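Putative metal resistance protein (Proteus mirabilis, PDB 6C29) probably acts as a membrane-bound protein-disulfide reductase, its N-terminal periplasmic part, present here as tandem immunoglobulin-fold domains, priming the disulfide isomerase ScsC. Local coordinates at residues V18-D23 against I32-Q37; S160-S165 against D217-I222; L167-Q172 against L227-T232. All blocks are in the same frame, centred on the assembly; numbering follows the deposited sequence. Where two conformers were deposited one is given.

Interaction 1: V18-D23 against I32-Q37; sequences VRATAD and ILLEVQ
Arg19 and Glu35 sit side by side on an antiparallel beta hairpin, strands 16-24 and 30-38, in the N-terminal immunoglobulin-fold domain, within the region related to the DsbD N-terminal domain. Backbone bonds knit the strands at two hydrogen-bonded pairs. Arg19 and Glu35 exchange a reciprocal pair, with Glu35 N 2.8 Å from Arg19 O, and Thr21 and Leu33 do the same. Alternating with them, the non-hydrogen-bonded pairs bring CA-H groups against carbonyls, as where Ala20 CA lies 3.2 Å from Leu33 O.

The apolar contacts gather on the face carrying Val18, Ala20, Ala22, Ile32, Leu34 and Val36. Val18 CG1 meets Val36 CG2 at 4.1 Å, and Ala22 CB meets Ile32 CG1 at 3.9 Å. Leu105, Leu109 and Leu111 of strand 104-114 pack against this face, so it belongs to the domain core.

The polar contacts lie on the other face. Arg19 CG is anti to the backbone N (chi1 174°) and the chain stays extended to NE, running past Glu35 OE2 before NH1 turns to it. The salt bridge from NH1 to OE2 is 2.9 Å long but bent, 134° at the hydrogen. It uses the syn lone pair of OE2, with the guanidinium and carboxylate planes 63° apart. Asp4 takes Arg19 NE in a second salt bridge, which would favour the charged guanidinium, and Trp7 packs on both residues.

A water completes the polar side, 2.6 Å from Glu35 OE2 and also hydrogen-bonded to Leu33 O and Thr21 OG1. Beside it, Thr21 CG2 rests on one face of the Arg19 guanidinium, 3.4 Å above the plane and offset toward the rim.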
ATOM      1  N   VAL A  18       4.649  12.776 -11.218  1.00 11.74           N
ATOM      2  CA  VAL A  18       5.034  11.370 -11.170  0.58 11.99           C
ATOM      3  C   VAL A  18       6.146  11.070 -12.141  1.00 11.91           C
ATOM      4  O   VAL A  18       6.334  11.740 -13.141  1.00 11.08           O
ATOM      5  CB  VAL A  18       3.839  10.401 -11.453  0.58 11.99           C
ATOM      6  CG1 VAL A  18       2.599  10.760 -10.573  0.58 11.60           C
ATOM      7  CG2 VAL A  18       3.477  10.385 -12.913  0.58 12.75           C
ATOM      8  N   ARG A  19       6.937  10.063 -11.804  1.00  9.49           N
ATOM      9  CA  ARG A  19       8.061   9.649 -12.630  1.00  9.64           C
ATOM     10  C   ARG A  19       8.196   8.153 -12.551  1.00 11.17           C
ATOM     11  O   ARG A  19       8.145   7.615 -11.459  1.00 10.47           O
ATOM     12  CB  ARG A  19       9.358  10.298 -12.149  1.00 10.77           C
ATOM     13  CG  ARG A  19      10.625   9.797 -12.890  1.00 14.90           C
ATOM     14  CD  ARG A  19      11.872  10.576 -12.426  1.00 17.13           C
ATOM     15  NE  ARG A  19      13.131  10.110 -13.023  1.00 21.24           N
ATOM     16  CZ  ARG A  19      14.184   9.646 -12.339  1.00 26.39           C
ATOM     17  NH1 ARG A  19      14.153   9.519 -11.012  1.00 29.15           N
ATOM     18  NH2 ARG A  19      15.288   9.300 -12.998  1.00 23.74           N
ATOM     19  N   ALA A  20       8.390   7.489 -13.692  1.00  9.89           N
ATOM     20  CA  ALA A  20       8.671   6.075 -13.716  1.00 11.09           C
ATOM     21  C   ALA A  20      10.003   5.803 -14.385  1.00 12.72           C
ATOM     22  O   ALA A  20      10.346   6.442 -15.389  1.00 12.20           O
ATOM     23  CB  ALA A  20       7.578   5.320 -14.410  1.00 12.92           C
ATOM     24  N   THR A  21      10.746   4.868 -13.813  1.00 13.68           N
ATOM     25  CA  THR A  21      12.012   4.401 -14.357  1.00 14.77           C
ATOM     26  C   THR A  21      12.002   2.882 -14.332  1.00 15.02           C
ATOM     27  O   THR A  21      11.239   2.287 -13.577  1.00 13.92           O
ATOM     28  CB  THR A  21      13.195   4.911 -13.562  1.00 16.14           C
ATOM     29  OG1 THR A  21      13.030   4.570 -12.179  1.00 16.92           O
ATOM     30  CG2 THR A  21      13.326   6.421 -13.733  1.00 15.29           C
ATOM     31  N   ALA A  22      12.795   2.253 -15.176  1.00 14.42           N
ATOM     32  CA  ALA A  22      12.720   0.815 -15.287  1.00 14.84           C
ATOM     33  C   ALA A  22      13.994   0.182 -15.784  1.00 16.01           C
ATOM     34  O   ALA A  22      14.818   0.829 -16.409  1.00 17.16           O
ATOM     35  CB  ALA A  22      11.567   0.431 -16.210  1.00 18.11           C
ATOM     36  N   ASP A  23      14.124  -1.101 -15.471  1.00 17.05           N
ATOM     37  CA  ASP A  23      15.241  -1.929 -15.912  1.00 20.20           C
ATOM     38  C   ASP A  23      14.699  -3.282 -16.337  1.00 22.14           C
ATOM     39  O   ASP A  23      13.900  -3.874 -15.629  1.00 22.53           O
ATOM     40  CB  ASP A  23      16.245  -2.074 -14.783  1.00 28.10           C
ATOM     41  CG  ASP A  23      17.540  -2.716 -15.225  1.00 42.26           C
ATOM     42  OD1 ASP A  23      17.720  -2.922 -16.441  1.00 45.38           O
ATOM     43  OD2 ASP A  23      18.377  -3.008 -14.348  1.00 51.02           O
ATOM     44  N   ILE A  32      10.279  -1.720 -12.098  1.00 13.27           N
ATOM     45  CA  ILE A  32       9.795  -0.364 -12.315  1.00 13.22           C
ATOM     46  C   ILE A  32       9.724   0.348 -10.968  1.00 13.53           C
ATOM     47  O   ILE A  32       9.250  -0.226  -9.982  1.00 14.34           O
ATOM     48  CB  ILE A  32       8.417  -0.396 -12.971  1.00 14.81           C
ATOM     49  CG1 ILE A  32       8.517  -1.065 -14.340  1.00 17.97           C
ATOM     50  CG2 ILE A  32       7.841   0.979 -13.118  1.00 18.42           C
ATOM     51  CD1 ILE A  32       7.273  -1.759 -14.693  1.00 27.46           C
ATOM     52  N   LEU A  33      10.171   1.595 -10.923  1.00 12.80           N
ATOM     53  CA  LEU A  33       9.959   2.451  -9.779  1.00 13.36           C
ATOM     54  C   LEU A  33       9.034   3.547 -10.176  1.00 12.37           C
ATOM     55  O   LEU A  33       9.323   4.283 -11.111  1.00 12.99           O
ATOM     56  CB  LEU A  33      11.259   3.073  -9.269  1.00 15.17           C
ATOM     57  CG  LEU A  33      12.151   2.155  -8.459  1.00 18.13           C
ATOM     58  CD1 LEU A  33      13.482   2.820  -8.204  1.00 20.96           C
ATOM     59  CD2 LEU A  33      11.482   1.816  -7.118  1.00 15.45           C
ATOM     60  N   LEU A  34       7.930   3.675  -9.476  1.00 10.96           N
ATOM     61  CA  LEU A  34       6.967   4.737  -9.703  1.00 11.59           C
ATOM     62  C   LEU A  34       7.060   5.735  -8.561  1.00 11.27           C
ATOM     63  O   LEU A  34       6.650   5.436  -7.452  1.00 12.82           O
ATOM     64  CB  LEU A  34       5.559   4.185  -9.801  1.00 12.28           C
ATOM     65  CG  LEU A  34       4.489   5.228  -9.944  1.00 14.84           C
ATOM     66  CD1 LEU A  34       4.649   5.961 -11.272  1.00 17.18           C
ATOM     67  CD2 LEU A  34       3.121   4.569  -9.852  1.00 17.47           C
ATOM     68  N   GLU A  35       7.604   6.920  -8.810  1.00 10.72           N
ATOM     69  CA  GLU A  35       7.733   7.962  -7.811  1.00  9.97           C
ATOM     70  C   GLU A  35       6.541   8.908  -7.920  1.00  9.68           C
ATOM     71  O   GLU A  35       6.159   9.308  -9.025  1.00 12.75           O
ATOM     72  CB  GLU A  35       9.013   8.777  -8.014  1.00 11.38           C
ATOM     73  CG  GLU A  35      10.290   7.968  -7.930  1.00 14.55           C
ATOM     74  CD  GLU A  35      11.491   8.774  -8.414  1.00 19.25           C
ATOM     75  OE1 GLU A  35      12.073   9.553  -7.607  1.00 21.37           O
ATOM     76  OE2 GLU A  35      11.803   8.698  -9.623  1.00 20.19           O
ATOM     77  N   VAL A  36       5.968   9.258  -6.777  1.00  9.42           N
ATOM     78  CA  VAL A  36       4.878  10.203  -6.692  1.00  9.81           C
ATOM     79  C   VAL A  36       5.233  11.286  -5.706  1.00 11.03           C
ATOM     80  O   VAL A  36       5.522  10.991  -4.550  1.00 13.52           O
ATOM     81  CB  VAL A  36       3.593   9.531  -6.269  1.00 11.70           C
ATOM     82  CG1 VAL A  36       2.484  10.531  -6.180  1.00 13.39           C
ATOM     83  CG2 VAL A  36       3.220   8.417  -7.242  1.00 12.30           C
ATOM     84  N   GLN A  37       5.245  12.540  -6.167  0.60 10.82           N
ATOM     85  CA  GLN A  37       5.504  13.727  -5.347  0.60 11.06           C
ATOM     86  C   GLN A  37       4.231  14.537  -5.218  0.60 11.15           C
ATOM     87  O   GLN A  37       3.671  14.924  -6.236  0.60 12.32           O
ATOM     88  CB  GLN A  37       6.590  14.604  -5.982  0.60 16.54           C
ATOM     89  CG  GLN A  37       8.016  14.100  -5.836  0.60 21.16           C
ATOM     90  CD  GLN A  37       8.686  14.503  -4.523  0.60 31.18           C
ATOM     91  OE1 GLN A  37       8.335  15.506  -3.900  0.60 31.82           O
ATOM     92  NE2 GLN A  37       9.659  13.704  -4.101  0.60 33.86           N
TER
HETATM   93  O   HOH W   1      11.296   6.535 -10.971  1.00 16.81           O

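Interaction 2: S160-S165 against D217-I222; sequences SDYRNS and DAAGDI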
ATOM      1  N   SER A 160      -7.298 -13.970  16.836  1.00 16.46           N
ATOM      2  CA  SER A 160      -8.372 -13.033  16.592  1.00 16.68           C
ATOM      3  C   SER A 160      -9.725 -13.659  16.838  1.00 17.07           C
ATOM      4  O   SER A 160      -9.894 -14.889  16.841  1.00 17.72           O
ATOM      5  CB  SER A 160      -8.303 -12.467  15.168  1.00 17.47           C
ATOM      6  OG  SER A 160      -8.476 -13.492  14.207  1.00 17.58           O
ATOM      7  N   ASP A 161     -10.690 -12.783  17.045  1.00 18.61           N
ATOM      8  CA  ASP A 161     -12.050 -13.183  17.313  1.00 20.24           C
ATOM      9  C   ASP A 161     -12.971 -12.129  16.749  1.00 19.12           C
ATOM     10  O   ASP A 161     -12.640 -10.936  16.702  1.00 19.77           O
ATOM     11  CB  ASP A 161     -12.277 -13.357  18.812  1.00 29.29           C
ATOM     12  CG  ASP A 161     -13.693 -13.755  19.138  1.00 44.06           C
ATOM     13  OD1 ASP A 161     -14.067 -14.913  18.827  1.00 43.35           O
ATOM     14  OD2 ASP A 161     -14.434 -12.899  19.683  1.00 50.77           O
ATOM     15  N   TYR A 162     -14.140 -12.561  16.316  1.00 19.68           N
ATOM     16  CA  TYR A 162     -15.137 -11.641  15.801  1.00 19.81           C
ATOM     17  C   TYR A 162     -16.498 -11.937  16.355  1.00 22.35           C
ATOM     18  O   TYR A 162     -16.950 -13.073  16.258  1.00 22.89           O
ATOM     19  CB  TYR A 162     -15.201 -11.724  14.287  1.00 19.78           C
ATOM     20  CG  TYR A 162     -16.239 -10.827  13.668  1.00 24.39           C
ATOM     21  CD1 TYR A 162     -16.016  -9.472  13.509  1.00 24.58           C
ATOM     22  CD2 TYR A 162     -17.449 -11.354  13.235  1.00 30.05           C
ATOM     23  CE1 TYR A 162     -16.965  -8.661  12.940  1.00 27.14           C
ATOM     24  CE2 TYR A 162     -18.401 -10.547  12.658  1.00 35.57           C
ATOM     25  CZ  TYR A 162     -18.155  -9.209  12.511  1.00 33.81           C
ATOM     26  OH  TYR A 162     -19.095  -8.404  11.919  1.00 34.84           O
ATOM     27  N   ARG A 163     -17.132 -10.923  16.938  1.00 22.98           N
ATOM     28  CA  ARG A 163     -18.494 -11.028  17.459  1.00 28.21           C
ATOM     29  C   ARG A 163     -19.051  -9.625  17.669  1.00 28.52           C
ATOM     30  O   ARG A 163     -18.290  -8.660  17.854  1.00 26.80           O
ATOM     31  CB  ARG A 163     -18.536 -11.830  18.753  1.00 34.82           C
ATOM     32  CG  ARG A 163     -17.764 -11.228  19.908  1.00 40.73           C
ATOM     33  CD  ARG A 163     -17.927 -12.102  21.144  1.00 51.78           C
ATOM     34  NE  ARG A 163     -17.202 -13.368  21.024  1.00 60.90           N
ATOM     35  CZ  ARG A 163     -17.552 -14.500  21.634  1.00 69.42           C
ATOM     36  NH1 ARG A 163     -18.632 -14.550  22.409  1.00 71.87           N
ATOM     37  NH2 ARG A 163     -16.817 -15.592  21.460  1.00 72.06           N
ATOM     38  N   ASN A 164     -20.377  -9.498  17.588  1.00 31.51           N
ATOM     39  CA  ASN A 164     -21.035  -8.208  17.769  1.00 32.62           C
ATOM     40  C   ASN A 164     -20.473  -7.119  16.837  1.00 28.80           C
ATOM     41  O   ASN A 164     -20.300  -5.977  17.248  1.00 27.56           O
ATOM     42  CB  ASN A 164     -20.925  -7.735  19.226  1.00 39.03           C
ATOM     43  CG  ASN A 164     -21.356  -8.796  20.229  1.00 49.03           C
ATOM     44  OD1 ASN A 164     -20.644  -9.082  21.191  1.00 55.12           O
ATOM     45  ND2 ASN A 164     -22.504  -9.403  19.989  1.00 52.13           N
ATOM     46  N   SER A 165     -20.179  -7.498  15.594  1.00 29.48           N
ATOM     47  CA  SER A 165     -19.635  -6.589  14.577  1.00 26.85           C
ATOM     48  C   SER A 165     -18.335  -5.907  15.008  1.00 22.47           C
ATOM     49  O   SER A 165     -18.055  -4.783  14.599  1.00 22.76           O
ATOM     50  CB  SER A 165     -20.662  -5.517  14.211  1.00 32.61           C
ATOM     51  OG  SER A 165     -21.861  -6.117  13.763  1.00 41.40           O
ATOM     52  N   ASP A 217     -24.045  -0.215   8.289  1.00 48.96           N
ATOM     53  CA  ASP A 217     -24.821  -1.006   9.241  1.00 54.55           C
ATOM     54  C   ASP A 217     -23.970  -2.140   9.803  1.00 50.37           C
ATOM     55  O   ASP A 217     -22.938  -2.487   9.226  1.00 41.89           O
ATOM     56  CB  ASP A 217     -26.080  -1.570   8.581  1.00 63.81           C
ATOM     57  CG  ASP A 217     -27.032  -0.484   8.108  1.00 71.61           C
ATOM     58  OD1 ASP A 217     -27.143   0.557   8.794  1.00 73.04           O
ATOM     59  OD2 ASP A 217     -27.665  -0.671   7.045  1.00 74.87           O
ATOM     60  N   ALA A 218     -24.435  -2.731  10.902  1.00 55.00           N
ATOM     61  CA  ALA A 218     -23.717  -3.808  11.585  1.00 56.63           C
ATOM     62  C   ALA A 218     -23.334  -4.882  10.590  1.00 52.58           C
ATOM     63  O   ALA A 218     -24.157  -5.332   9.808  1.00 52.81           O
ATOM     64  CB  ALA A 218     -24.567  -4.397  12.702  1.00 62.67           C
ATOM     65  N   ALA A 219     -22.070  -5.273  10.596  1.00 48.40           N
ATOM     66  CA  ALA A 219     -21.602  -6.244   9.624  1.00 41.50           C
ATOM     67  C   ALA A 219     -22.094  -7.632   9.957  1.00 41.44           C
ATOM     68  O   ALA A 219     -22.291  -7.971  11.125  1.00 46.37           O
ATOM     69  CB  ALA A 219     -20.087  -6.238   9.570  1.00 34.51           C
ATOM     70  N   GLY A 220     -22.245  -8.448   8.922  1.00 39.99           N
ATOM     71  CA  GLY A 220     -22.545  -9.855   9.089  1.00 43.72           C
ATOM     72  C   GLY A 220     -21.326 -10.596   9.603  1.00 44.86           C
ATOM     73  O   GLY A 220     -20.345  -9.980  10.008  1.00 44.90           O
ATOM     74  N   ASP A 221     -21.368 -11.922   9.568  1.00 46.17           N
ATOM     75  CA  ASP A 221     -20.272 -12.725  10.096  1.00 46.91           C
ATOM     76  C   ASP A 221     -19.111 -12.757   9.116  1.00 42.12           C
ATOM     77  O   ASP A 221     -19.264 -13.187   7.975  1.00 42.48           O
ATOM     78  CB  ASP A 221     -20.735 -14.154  10.390  1.00 52.72           C
ATOM     79  CG  ASP A 221     -19.788 -14.898  11.315  1.00 56.96           C
ATOM     80  OD1 ASP A 221     -18.678 -14.391  11.577  1.00 54.57           O
ATOM     81  OD2 ASP A 221     -20.153 -15.998  11.778  1.00 61.30           O
ATOM     82  N   ILE A 222     -17.957 -12.267   9.559  1.00 37.18           N
ATOM     83  CA  ILE A 222     -16.747 -12.326   8.744  1.00 30.78           C
ATOM     84  C   ILE A 222     -15.742 -13.357   9.269  1.00 23.43           C
ATOM     85  O   ILE A 222     -14.612 -13.406   8.792  1.00 20.15           O
ATOM     86  CB  ILE A 222     -16.052 -10.956   8.668  1.00 32.02           C
ATOM     87  CG1 ILE A 222     -15.736 -10.435  10.075  1.00 27.26           C
ATOM     88  CG2 ILE A 222     -16.914  -9.994   7.866  1.00 39.34           C
ATOM     89  CD1 ILE A 222     -14.888  -9.158  10.106  1.00 30.10           C
TER
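Ala218 touches Ser165 where the loop between strands 204-213 and 226-233 passes the turn that ends strand 155-163. In the second immunoglobulin-fold domain this loop carries the chain from one sheet of the sandwich to the other, and here it runs along the sandwich's end. Ala218 CB lies 3.4 Å from Ser165 OG, on the solvent side of the contact.

Ala219 comes next and offers two groups. Its carbonyl oxygen accepts a weak hydrogen bond from Ser165 OG at 3.3 Å, while its CB points toward the strand and reaches Tyr162 OH at 3.3 Å. Val211 and Met191 back this alanine from the neighbouring strands.

Gly220 gives the stronger polar contact. Tyr162 OH donates to Gly220 O over 2.8 Å, approaching from a position tilted out of the carbonyl plane. The phenol is therefore tied to the loop backbone at its far end.

Asp221 starts away from the strand, but its carboxylate swings back and slides past the ring in the opposite direction, the two planes 18° apart. OD1 comes to 3.7 Å from Tyr162 CD2; its hydrogen bond is to Thr223 N, so the carboxylate is held by its own loop.

Ile222 ends the segment against one face of the ring, buried against Val211, Tyr193 and Ile244. Its CG1 stands between the backbone N and the carbonyl carbon (chi1 56°), a crowded position that sets it over the middle of the phenol, and the two side chains cross at about a right angle. CD1 reaches Tyr162 CE1 at 3.5 Å, while CG1 makes the CH-pi contact, 3.4 Å from the ring centroid and 3° off the normal.

Interaction 3: L167-Q172 against L227-T232; sequences LTLSLQ and LSFVVT
Phe229 turns its CG between the backbone N and the carbonyl carbon (chi1 62°), while Leu169, coming to meet it, has CG anti to its carbonyl carbon (chi1 -47°); the two side chains reach toward each other tip to tip. They meet in the middle of a beta sandwich, the second immunoglobulin-fold domain, with strand 166-173 in one sheet and strand 226-233 in the other. The segment axes come within 11.1 Å and run 46° apart, so side chains alone bridge the gap between the sheets.

Leu169 divides its two methyls between two partners. CD1 sits over one face of the Phe229 ring, offset toward the rim, in a CH-pi contact 4.3 Å from the centroid. CD2 goes to Leu227 instead, 3.7 Å from its CD2, the two leucines sliding past each other in opposite directions. Leu227 also supplies its CG to the edge of the Phe229 ring, in the ring plane, so the ring is met on a face and along its edge by neighbouring leucines.

At the Leu167 end of the row, Leu167 crosses Leu227 obliquely and the contact is looser, with CD2 4.1 Å from Leu227 CD1. Ile183 touches both Leu169 and Phe229, and Val207 and Leu205 flank Leu169 and Leu171 within their own sheet, adding to a largely apolar interior that Ser160 also borders, touching Leu169 and Leu227.

Leu171 finishes the row on the other side of Leu169. Like Leu169 it points its tip at the phenyl ring: CD1 lies 3.9 Å from Phe229 CE1, and CD2 comes to 3.7 Å from Phe229 CZ.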
ATOM      1  N   LEU A 167     -14.104  -6.795  15.541  1.00 16.60           N
ATOM      2  CA  LEU A 167     -12.929  -7.645  15.409  1.00 16.64           C
ATOM      3  C   LEU A 167     -11.953  -7.350  16.510  1.00 15.41           C
ATOM      4  O   LEU A 167     -11.635  -6.180  16.748  1.00 15.52           O
ATOM      5  CB  LEU A 167     -12.274  -7.412  14.059  1.00 16.99           C
ATOM      6  CG  LEU A 167     -10.933  -8.082  13.758  1.00 16.32           C
ATOM      7  CD1 LEU A 167     -11.106  -9.547  13.611  1.00 18.28           C
ATOM      8  CD2 LEU A 167     -10.336  -7.485  12.461  1.00 18.12           C
ATOM      9  N   THR A 168     -11.494  -8.390  17.203  1.00 16.60           N
ATOM     10  CA  THR A 168     -10.461  -8.241  18.221  0.61 16.89           C
ATOM     11  C   THR A 168      -9.241  -9.054  17.851  1.00 16.59           C
ATOM     12  O   THR A 168      -9.367 -10.206  17.444  1.00 18.34           O
ATOM     13  CB  THR A 168     -10.944  -8.682  19.612  0.61 21.39           C
ATOM     14  OG1 THR A 168     -12.053  -7.869  20.006  0.61 23.97           O
ATOM     15  CG2 THR A 168      -9.822  -8.543  20.640  0.61 20.85           C
ATOM     16  N   LEU A 169      -8.055  -8.461  18.003  1.00 15.16           N
ATOM     17  CA  LEU A 169      -6.779  -9.115  17.761  1.00 15.07           C
ATOM     18  C   LEU A 169      -5.932  -9.125  19.015  1.00 16.30           C
ATOM     19  O   LEU A 169      -5.967  -8.184  19.810  1.00 16.64           O
ATOM     20  CB  LEU A 169      -5.963  -8.405  16.678  1.00 14.64           C
ATOM     21  CG  LEU A 169      -6.614  -7.987  15.373  1.00 15.63           C
ATOM     22  CD1 LEU A 169      -5.583  -7.289  14.442  1.00 18.52           C
ATOM     23  CD2 LEU A 169      -7.239  -9.152  14.701  1.00 19.15           C
ATOM     24  N   SER A 170      -5.126 -10.173  19.135  1.00 16.57           N
ATOM     25  CA  SER A 170      -4.131 -10.268  20.179  0.54 18.69           C
ATOM     26  C   SER A 170      -2.820 -10.614  19.508  1.00 16.46           C
ATOM     27  O   SER A 170      -2.737 -11.621  18.811  1.00 17.45           O
ATOM     28  CB  SER A 170      -4.533 -11.317  21.213  0.54 21.34           C
ATOM     29  OG  SER A 170      -3.434 -11.688  22.015  0.54 23.09           O
ATOM     30  N   LEU A 171      -1.827  -9.742  19.673  1.00 14.23           N
ATOM     31  CA  LEU A 171      -0.552  -9.843  18.976  1.00 13.94           C
ATOM     32  C   LEU A 171       0.578  -9.870  19.977  1.00 15.69           C
ATOM     33  O   LEU A 171       0.698  -8.980  20.817  1.00 17.48           O
ATOM     34  CB  LEU A 171      -0.361  -8.668  18.008  1.00 16.25           C
ATOM     35  CG  LEU A 171      -1.509  -8.430  17.032  1.00 21.58           C
ATOM     36  CD1 LEU A 171      -1.265  -7.195  16.197  1.00 24.84           C
ATOM     37  CD2 LEU A 171      -1.677  -9.613  16.103  1.00 27.11           C
ATOM     38  N   GLN A 172       1.437 -10.866  19.859  1.00 15.72           N
ATOM     39  CA  GLN A 172       2.578 -10.996  20.745  1.00 15.20           C
ATOM     40  C   GLN A 172       3.842 -10.511  20.062  1.00 14.96           C
ATOM     41  O   GLN A 172       4.152 -10.941  18.949  1.00 16.67           O
ATOM     42  CB  GLN A 172       2.772 -12.440  21.184  1.00 18.08           C
ATOM     43  CG  GLN A 172       3.951 -12.586  22.126  1.00 23.21           C
ATOM     44  CD  GLN A 172       4.191 -14.031  22.546  1.00 34.73           C
ATOM     45  OE1 GLN A 172       4.246 -14.937  21.708  1.00 40.13           O
ATOM     46  NE2 GLN A 172       4.374 -14.242  23.843  1.00 41.51           N
ATOM     47  N   LEU A 227      -7.606 -12.235   7.262  1.00 15.30           N
ATOM     48  CA  LEU A 227      -7.086 -11.242   8.186  1.00 16.28           C
ATOM     49  C   LEU A 227      -5.718 -10.836   7.666  1.00 16.42           C
ATOM     50  O   LEU A 227      -4.728 -11.540   7.812  1.00 17.51           O
ATOM     51  CB  LEU A 227      -6.995 -11.794   9.610  1.00 15.72           C
ATOM     52  CG  LEU A 227      -6.390 -10.841  10.649  1.00 16.56           C
ATOM     53  CD1 LEU A 227      -7.178  -9.546  10.775  1.00 17.72           C
ATOM     54  CD2 LEU A 227      -6.302 -11.521  11.973  1.00 16.40           C
ATOM     55  N   SER A 228      -5.674  -9.655   7.088  1.00 13.75           N
ATOM     56  CA  SER A 228      -4.463  -9.109   6.469  1.00 12.43           C
ATOM     57  C   SER A 228      -4.262  -7.728   7.039  1.00 11.35           C
ATOM     58  O   SER A 228      -5.204  -6.900   7.068  1.00 12.91           O
ATOM     59  CB  SER A 228      -4.616  -9.045   4.945  1.00 15.85           C
ATOM     60  OG  SER A 228      -3.550  -8.331   4.329  1.00 17.85           O
ATOM     61  N   PHE A 229      -3.046  -7.460   7.523  1.00 10.93           N
ATOM     62  CA  PHE A 229      -2.736  -6.165   8.083  1.00 10.43           C
ATOM     63  C   PHE A 229      -1.232  -5.982   8.127  1.00 10.61           C
ATOM     64  O   PHE A 229      -0.469  -6.933   8.011  1.00 10.37           O
ATOM     65  CB  PHE A 229      -3.379  -5.981   9.474  1.00 10.75           C
ATOM     66  CG  PHE A 229      -2.916  -6.947  10.514  1.00 12.44           C
ATOM     67  CD1 PHE A 229      -1.811  -6.692  11.295  1.00 12.55           C
ATOM     68  CD2 PHE A 229      -3.645  -8.090  10.751  1.00 14.55           C
ATOM     69  CE1 PHE A 229      -1.416  -7.580  12.285  1.00 14.39           C
ATOM     70  CE2 PHE A 229      -3.264  -8.983  11.757  1.00 13.65           C
ATOM     71  CZ  PHE A 229      -2.160  -8.725  12.516  1.00 13.68           C
ATOM     72  N   VAL A 230      -0.849  -4.730   8.287  1.00  8.69           N
ATOM     73  CA  VAL A 230       0.504  -4.333   8.562  1.00  8.36           C
ATOM     74  C   VAL A 230       0.546  -3.791   9.981  1.00  9.50           C
ATOM     75  O   VAL A 230      -0.268  -2.968  10.364  1.00 10.30           O
ATOM     76  CB  VAL A 230       0.978  -3.287   7.550  1.00  9.48           C
ATOM     77  CG1 VAL A 230       2.323  -2.666   7.978  1.00 11.11           C
ATOM     78  CG2 VAL A 230       1.018  -3.911   6.145  1.00 11.27           C
ATOM     79  N   VAL A 231       1.494  -4.266  10.784  1.00  8.55           N
ATOM     80  CA  VAL A 231       1.757  -3.719  12.092  1.00  8.60           C
ATOM     81  C   VAL A 231       3.178  -3.188  12.098  1.00  9.29           C
ATOM     82  O   VAL A 231       4.081  -3.804  11.525  1.00 10.54           O
ATOM     83  CB  VAL A 231       1.526  -4.787  13.194  1.00 12.89           C
ATOM     84  CG1 VAL A 231       2.329  -6.079  12.943  1.00 14.68           C
ATOM     85  CG2 VAL A 231       1.842  -4.234  14.564  1.00 12.78           C
ATOM     86  N   THR A 232       3.358  -2.012  12.693  1.00 10.10           N
ATOM     87  CA  THR A 232       4.648  -1.357  12.755  1.00 11.23           C
ATOM     88  C   THR A 232       4.994  -1.020  14.187  1.00 11.66           C
ATOM     89  O   THR A 232       4.101  -0.776  15.000  1.00 12.09           O
ATOM     90  CB  THR A 232       4.676  -0.080  11.921  1.00 12.15           C
ATOM     91  OG1 THR A 232       3.809   0.901  12.497  1.00 12.95           O
ATOM     92  CG2 THR A 232       4.257  -0.358  10.465  1.00 12.00           C
TER

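The three contacts come from two domains in series. Interaction 1 opens and closes within the first, before the chain passes through helix 137-145 into the second, where interactions 2 and 3 lie on the opposite side of the chain's centre. Interaction 1 is centred 40 Å from interaction 2 and 31 Å from interaction 3, with no touch. Interactions 2 and 3 are centred 15 Å apart and interlock: their segments alternate along the chain, and strands 155-163 and 166-173 are sheet neighbours, with Asp161 O 2.8 Å from Thr168 N, a probable hydrogen bond. Interaction 3 packs the two sheets of that sandwich together, and interaction 2 holds a loop that links them against its end.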